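Local coordinates for putative lipoprotein (Campylobacter jejuni subsp. jejuni, PDB 2G5G) that probably serves in bacterial heme uptake or transport, binding heme through a tyrosine ligand as a dimer in which two hemes stack face to face, at residues G139-Y151 against K192-M204. Numbering follows the deposited sequence.
Sequences GANLSRSEITSIY and KLVEIQQFKDRRM. With HEM (protoporphyrin IX containing Fe), chain B.
Glu-146 OE2 is gripped twice: Arg-203 NH1 donates to it on the syn side at 2.9 Å, while Ser-143 N donates to the anti lone pair of the same oxygen. The salt bridge is completed by Arg-203 NH2, which meets Glu-146 OE1 at 2.8 Å from above the carboxylate plane; the carboxylate and guanidinium planes are 56° apart. Bends at chi2 and chi3 bring the guanidinium back over Leu-142, whose CD1 sits on one face, 3.8 Å from Arg-203 CZ. Ser-143 OG in turn accepts from Glu-146 N, the capping box that starts helix 144-151, and the Glu-146 carboxylate joins this start to helix 187-210. Farther along, Ile-150 lays CG1 over the face of the Phe-199 ring, 4.0 Å from its centroid, a CH-pi contact suiting a branched aliphatic chain. At the heme end, Tyr-151 is a flat ring between two layers: the porphyrin on one face and the aliphatic CD of Lys-192 on the other, 3.8 Å from the centroid. With Tyr-151 CG anti to the backbone N (chi1 -170°), the ring reaches over the porphyrin and Tyr-151 OH binds the heme iron at 2.5 Å. Ile-196 CD1 lies at the ring edge, and Leu-193 touches the porphyrin. Lys-200 NZ hydrogen-bonds a propionate of the other heme; with Tyr-151 as iron ligand, the two helices wall ChaN's cofacial heme site.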
loop_
_atom_site.group_PDB
_atom_site.type_symbol
_atom_site.label_atom_id
_atom_site.label_comp_id
_atom_site.label_asym_id
_atom_site.label_seq_id
_atom_site.Cartn_x
_atom_site.Cartn_y
_atom_site.Cartn_z
ATOM N N GLY A 139 23.526 -1.873 -3.879
ATOM C CA GLY A 139 22.122 -1.783 -3.431
ATOM C C GLY A 139 22.083 -1.468 -1.949
ATOM O O GLY A 139 22.724 -2.153 -1.157
ATOM N N ALA A 140 21.390 -0.384 -1.571
ATOM C CA ALA A 140 21.435 0.096 -0.193
ATOM C C ALA A 140 20.208 -0.315 0.581
ATOM O O ALA A 140 20.239 -0.406 1.800
ATOM C CB ALA A 140 21.597 1.662 -0.162
ATOM N N ASN A 141 19.124 -0.588 -0.136
ATOM C CA ASN A 141 17.782 -0.601 0.463
ATOM C C ASN A 141 17.197 -1.999 0.786
ATOM O O ASN A 141 17.752 -3.048 0.418
ATOM C CB ASN A 141 16.838 0.127 -0.514
ATOM C CG ASN A 141 15.721 0.920 0.190
ATOM O OD1 ASN A 141 15.405 0.688 1.349
ATOM N ND2 ASN A 141 15.131 1.859 -0.540
ATOM N N LEU A 142 16.067 -1.990 1.482
ATOM C CA LEU A 142 15.170 -3.147 1.607
ATOM C C LEU A 142 14.656 -3.627 0.242
ATOM O O LEU A 142 14.484 -2.821 -0.660
ATOM C CB LEU A 142 13.934 -2.721 2.408
ATOM C CG LEU A 142 13.777 -3.049 3.895
ATOM C CD1 LEU A 142 15.063 -3.370 4.652
ATOM C CD2 LEU A 142 12.942 -1.952 4.575
ATOM N N SER A 143 14.372 -4.924 0.109
ATOM C CA SER A 143 13.611 -5.410 -1.057
ATOM C C SER A 143 12.101 -5.118 -0.887
ATOM O O SER A 143 11.643 -4.881 0.221
ATOM C CB SER A 143 13.805 -6.920 -1.238
ATOM O OG SER A 143 13.290 -7.613 -0.128
ATOM N N ARG A 144 11.353 -5.129 -1.992
ATOM C CA ARG A 144 9.864 -5.107 -1.982
ATOM C C ARG A 144 9.293 -6.107 -0.994
ATOM O O ARG A 144 8.441 -5.768 -0.168
ATOM C CB ARG A 144 9.300 -5.442 -3.370
ATOM C CG ARG A 144 9.501 -4.384 -4.446
ATOM C CD ARG A 144 8.328 -3.417 -4.511
ATOM N NE ARG A 144 8.390 -2.572 -5.705
ATOM C CZ ARG A 144 7.885 -2.911 -6.891
ATOM N NH1 ARG A 144 7.280 -4.086 -7.068
ATOM N NH2 ARG A 144 7.992 -2.082 -7.917
ATOM N N SER A 145 9.780 -7.344 -1.080
ATOM C CA SER A 145 9.349 -8.447 -0.217
ATOM C C SER A 145 9.629 -8.152 1.241
ATOM O O SER A 145 8.803 -8.454 2.113
ATOM C CB SER A 145 10.063 -9.741 -0.616
ATOM O OG SER A 145 10.407 -9.684 -1.997
ATOM N N GLU A 146 10.812 -7.583 1.514
ATOM C CA GLU A 146 11.157 -7.165 2.870
ATOM C C GLU A 146 10.193 -6.077 3.380
ATOM O O GLU A 146 9.772 -6.106 4.534
ATOM C CB GLU A 146 12.622 -6.681 2.944
ATOM C CG GLU A 146 13.605 -7.778 3.395
ATOM C CD GLU A 146 15.066 -7.447 3.106
ATOM O OE1 GLU A 146 15.930 -8.105 3.712
ATOM O OE2 GLU A 146 15.330 -6.566 2.262
ATOM N N ILE A 147 9.854 -5.133 2.507
ATOM C CA ILE A 147 8.987 -4.001 2.867
ATOM C C ILE A 147 7.560 -4.467 3.139
ATOM O O ILE A 147 6.908 -4.020 4.092
ATOM C CB ILE A 147 9.002 -2.931 1.776
ATOM C CG1 ILE A 147 10.384 -2.247 1.731
ATOM C CG2 ILE A 147 7.892 -1.908 2.010
ATOM C CD1 ILE A 147 10.590 -1.454 0.526
ATOM N N THR A 148 7.087 -5.373 2.298
ATOM C CA THR A 148 5.786 -5.998 2.496
ATOM C C THR A 148 5.709 -6.769 3.809
ATOM O O THR A 148 4.702 -6.676 4.528
ATOM C CB THR A 148 5.403 -6.868 1.298
ATOM O OG1 THR A 148 5.448 -6.058 0.111
ATOM C CG2 THR A 148 3.999 -7.439 1.483
ATOM N N SER A 149 6.792 -7.472 4.151
ATOM C CA SER A 149 6.859 -8.231 5.397
ATOM C C SER A 149 6.828 -7.361 6.660
ATOM O O SER A 149 6.207 -7.734 7.655
ATOM C CB SER A 149 8.080 -9.143 5.398
ATOM O OG SER A 149 8.165 -9.837 6.624
ATOM N N ILE A 150 7.502 -6.205 6.621
ATOM C CA ILE A 150 7.467 -5.243 7.730
ATOM C C ILE A 150 6.053 -4.651 7.916
ATOM O O ILE A 150 5.538 -4.599 9.029
ATOM C CB ILE A 150 8.541 -4.128 7.547
ATOM C CG1 ILE A 150 9.946 -4.747 7.679
ATOM C CG2 ILE A 150 8.329 -2.985 8.555
ATOM C CD1 ILE A 150 11.004 -4.106 6.789
ATOM N N TYR A 151 5.452 -4.214 6.814
ATOM C CA TYR A 151 4.083 -3.705 6.782
ATOM C C TYR A 151 3.087 -4.681 7.426
ATOM O O TYR A 151 2.254 -4.282 8.242
ATOM C CB TYR A 151 3.699 -3.454 5.330
ATOM C CG TYR A 151 2.400 -2.705 5.103
ATOM C CD1 TYR A 151 2.380 -1.317 5.029
ATOM C CD2 TYR A 151 1.205 -3.391 4.920
ATOM C CE1 TYR A 151 1.197 -0.623 4.795
ATOM C CE2 TYR A 151 0.008 -2.712 4.695
ATOM C CZ TYR A 151 0.013 -1.325 4.623
ATOM O OH TYR A 151 -1.166 -0.642 4.385
ATOM N N LYS A 192 2.754 2.228 10.447
ATOM C CA LYS A 192 3.348 1.195 9.611
ATOM C C LYS A 192 4.365 1.812 8.650
ATOM O O LYS A 192 5.437 1.251 8.433
ATOM C CB LYS A 192 2.276 0.466 8.792
ATOM C CG LYS A 192 1.516 -0.625 9.512
ATOM C CD LYS A 192 0.608 -1.327 8.515
ATOM C CE LYS A 192 -0.663 -1.892 9.169
ATOM N NZ LYS A 192 -1.622 -2.321 8.088
ATOM N N LEU A 193 3.995 2.944 8.065
ATOM C CA LEU A 193 4.856 3.673 7.160
ATOM C C LEU A 193 6.092 4.234 7.891
ATOM O O LEU A 193 7.185 4.239 7.330
ATOM C CB LEU A 193 4.085 4.784 6.441
ATOM C CG LEU A 193 2.918 4.373 5.527
ATOM C CD1 LEU A 193 2.412 5.575 4.705
ATOM C CD2 LEU A 193 3.265 3.206 4.605
ATOM N N VAL A 194 5.903 4.685 9.132
ATOM C CA VAL A 194 7.026 5.128 9.978
ATOM C C VAL A 194 8.006 3.981 10.214
ATOM O O VAL A 194 9.215 4.160 10.025
ATOM C CB VAL A 194 6.568 5.730 11.330
ATOM C CG1 VAL A 194 7.774 5.988 12.238
ATOM C CG2 VAL A 194 5.800 7.019 11.109
ATOM N N GLU A 195 7.490 2.810 10.597
ATOM C CA GLU A 195 8.334 1.640 10.829
ATOM C C GLU A 195 9.092 1.202 9.588
ATOM O O GLU A 195 10.263 0.802 9.695
ATOM C CB GLU A 195 7.566 0.472 11.453
ATOM C CG GLU A 195 7.241 0.713 12.942
ATOM C CD GLU A 195 8.451 1.207 13.754
ATOM O OE1 GLU A 195 8.416 2.335 14.314
ATOM O OE2 GLU A 195 9.447 0.452 13.823
ATOM N N ILE A 196 8.445 1.312 8.424
ATOM C CA ILE A 196 9.084 1.012 7.136
ATOM C C ILE A 196 10.225 1.974 6.811
ATOM O O ILE A 196 11.277 1.535 6.311
ATOM C CB ILE A 196 8.069 0.982 5.961
ATOM C CG1 ILE A 196 7.218 -0.295 6.034
ATOM C CG2 ILE A 196 8.776 1.003 4.594
ATOM C CD1 ILE A 196 5.907 -0.147 5.305
ATOM N N GLN A 197 10.012 3.274 7.057
ATOM C CA GLN A 197 11.097 4.282 6.900
ATOM C C GLN A 197 12.272 3.958 7.810
ATOM O O GLN A 197 13.437 3.976 7.376
ATOM C CB GLN A 197 10.580 5.694 7.176
ATOM C CG GLN A 197 11.550 6.791 6.808
ATOM C CD GLN A 197 11.415 7.305 5.395
ATOM O OE1 GLN A 197 12.002 8.343 5.033
ATOM N NE2 GLN A 197 10.672 6.595 4.576
ATOM N N GLN A 198 11.968 3.647 9.054
ATOM C CA GLN A 198 12.967 3.318 10.072
ATOM C C GLN A 198 13.809 2.103 9.658
ATOM O O GLN A 198 15.049 2.108 9.783
ATOM C CB GLN A 198 12.280 3.044 11.421
ATOM C CG GLN A 198 11.748 4.315 12.133
ATOM C CD GLN A 198 12.667 4.779 13.239
ATOM O OE1 GLN A 198 13.544 5.640 13.033
ATOM N NE2 GLN A 198 12.505 4.198 14.409
ATOM N N PHE A 199 13.119 1.063 9.171
ATOM C CA PHE A 199 13.784 -0.122 8.626
ATOM C C PHE A 199 14.644 0.155 7.389
ATOM O O PHE A 199 15.733 -0.415 7.285
ATOM C CB PHE A 199 12.764 -1.234 8.317
ATOM C CG PHE A 199 12.493 -2.160 9.476
ATOM C CD1 PHE A 199 11.400 -1.945 10.323
ATOM C CD2 PHE A 199 13.286 -3.277 9.690
ATOM C CE1 PHE A 199 11.140 -2.805 11.390
ATOM C CE2 PHE A 199 13.025 -4.149 10.756
ATOM C CZ PHE A 199 11.941 -3.907 11.599
ATOM N N LYS A 200 14.158 0.986 6.452
ATOM C CA LYS A 200 14.907 1.382 5.253
ATOM C C LYS A 200 16.190 2.077 5.689
ATOM O O LYS A 200 17.270 1.774 5.193
ATOM C CB LYS A 200 14.113 2.354 4.365
ATOM C CG LYS A 200 12.950 1.715 3.568
ATOM C CD LYS A 200 12.107 2.764 2.861
ATOM C CE LYS A 200 11.206 2.104 1.791
ATOM N NZ LYS A 200 10.304 3.136 1.224
ATOM N N ASP A 201 16.058 2.988 6.647
ATOM C CA ASP A 201 17.196 3.754 7.185
ATOM C C ASP A 201 18.248 2.871 7.846
ATOM O O ASP A 201 19.453 3.057 7.643
ATOM C CB ASP A 201 16.651 4.822 8.137
ATOM C CG ASP A 201 16.016 5.976 7.387
ATOM O OD1 ASP A 201 16.315 6.137 6.173
ATOM O OD2 ASP A 201 15.200 6.722 7.984
ATOM N N ARG A 202 17.779 1.852 8.565
ATOM C CA ARG A 202 18.625 0.896 9.245
ATOM C C ARG A 202 19.436 0.072 8.240
ATOM O O ARG A 202 20.639 -0.099 8.416
ATOM C CB ARG A 202 17.776 -0.027 10.129
ATOM C CG ARG A 202 18.569 -1.031 10.957
ATOM C CD ARG A 202 19.571 -0.340 11.879
ATOM N NE ARG A 202 18.970 0.581 12.858
ATOM C CZ ARG A 202 18.523 0.210 14.060
ATOM N NH1 ARG A 202 18.579 -1.069 14.449
ATOM N NH2 ARG A 202 18.010 1.115 14.884
ATOM N N ARG A 203 18.763 -0.405 7.200
ATOM C CA ARG A 203 19.404 -1.215 6.146
ATOM C C ARG A 203 20.436 -0.410 5.365
ATOM O O ARG A 203 21.569 -0.864 5.241
ATOM C CB ARG A 203 18.366 -1.787 5.173
ATOM C CG ARG A 203 18.977 -2.415 3.886
ATOM C CD ARG A 203 19.826 -3.632 4.186
ATOM N NE ARG A 203 19.068 -4.644 4.937
ATOM C CZ ARG A 203 18.185 -5.506 4.399
ATOM N NH1 ARG A 203 17.926 -5.523 3.095
ATOM N NH2 ARG A 203 17.561 -6.358 5.193
HETATM N N MSE A 204 20.042 0.758 4.845
HETATM C CA MSE A 204 20.986 1.648 4.169
HETATM C C MSE A 204 22.198 1.946 5.063
HETATM O O MSE A 204 23.333 1.880 4.562
HETATM C CB MSE A 204 20.316 2.918 3.655
HETATM C CG MSE A 204 19.185 2.626 2.611
HETATM SE SE MSE A 204 18.724 4.143 1.630
HETATM C CE MSE A 204 17.012 4.433 2.563
HETATM C CHA HEM B . -4.198 -1.620 2.288
HETATM C CHB HEM B . 0.421 -3.042 1.471
HETATM C CHC HEM B . 1.956 1.553 1.384
HETATM C CHD HEM B . -2.644 3.013 2.091
HETATM C C1A HEM B . -3.069 -2.408 2.097
HETATM C C2A HEM B . -3.026 -3.866 2.123
HETATM C C3A HEM B . -1.755 -4.245 1.897
HETATM C C4A HEM B . -0.946 -3.057 1.711
HETATM C CMA HEM B . -1.215 -5.690 1.831
HETATM C CAA HEM B . -4.247 -4.792 2.381
HETATM C CBA HEM B . -5.103 -4.921 1.119
HETATM C CGA HEM B . -6.573 -5.239 1.393
HETATM O O1A HEM B . -6.903 -5.831 2.465
HETATM O O2A HEM B . -7.428 -4.898 0.522
HETATM C C1B HEM B . 1.269 -1.949 1.483
HETATM C C2B HEM B . 2.725 -1.966 1.535
HETATM C C3B HEM B . 3.161 -0.698 1.513
HETATM C C4B HEM B . 1.990 0.175 1.437
HETATM C CMB HEM B . 3.608 -3.229 1.615
HETATM C CAB HEM B . 4.653 -0.264 1.558
HETATM C CBB HEM B . 5.012 1.016 1.386
HETATM C C1C HEM B . 0.837 2.347 1.544
HETATM C C2C HEM B . 0.815 3.799 1.526
HETATM C C3C HEM B . -0.453 4.193 1.714
HETATM C C4C HEM B . -1.281 3.009 1.865
HETATM C CMC HEM B . 2.045 4.711 1.312
HETATM C CAC HEM B . -0.970 5.652 1.773
HETATM C CBC HEM B . -0.730 6.512 0.776
HETATM C C1D HEM B . -3.514 1.946 2.214
HETATM C C2D HEM B . -4.945 2.047 2.408
HETATM C C3D HEM B . -5.447 0.597 2.468
HETATM C C4D HEM B . -4.261 -0.232 2.300
HETATM C CMD HEM B . -5.780 3.342 2.529
HETATM C CAD HEM B . -6.910 0.130 2.662
HETATM C CBD HEM B . -7.285 -0.800 1.510
HETATM C CGD HEM B . -8.496 -0.284 0.769
HETATM O O1D HEM B . -8.326 0.243 -0.362
HETATM O O2D HEM B . -9.635 -0.404 1.299
HETATM N NA HEM B . -1.777 -1.949 1.850
HETATM N NB HEM B . 0.869 -0.627 1.417
HETATM N NC HEM B . -0.466 1.902 1.746
HETATM N ND HEM B . -3.168 0.605 2.160
HETATM FE FE HEM B . -1.070 0.008 1.976
HETATM O O HOH W 1 13.008 3.964 -0.290
#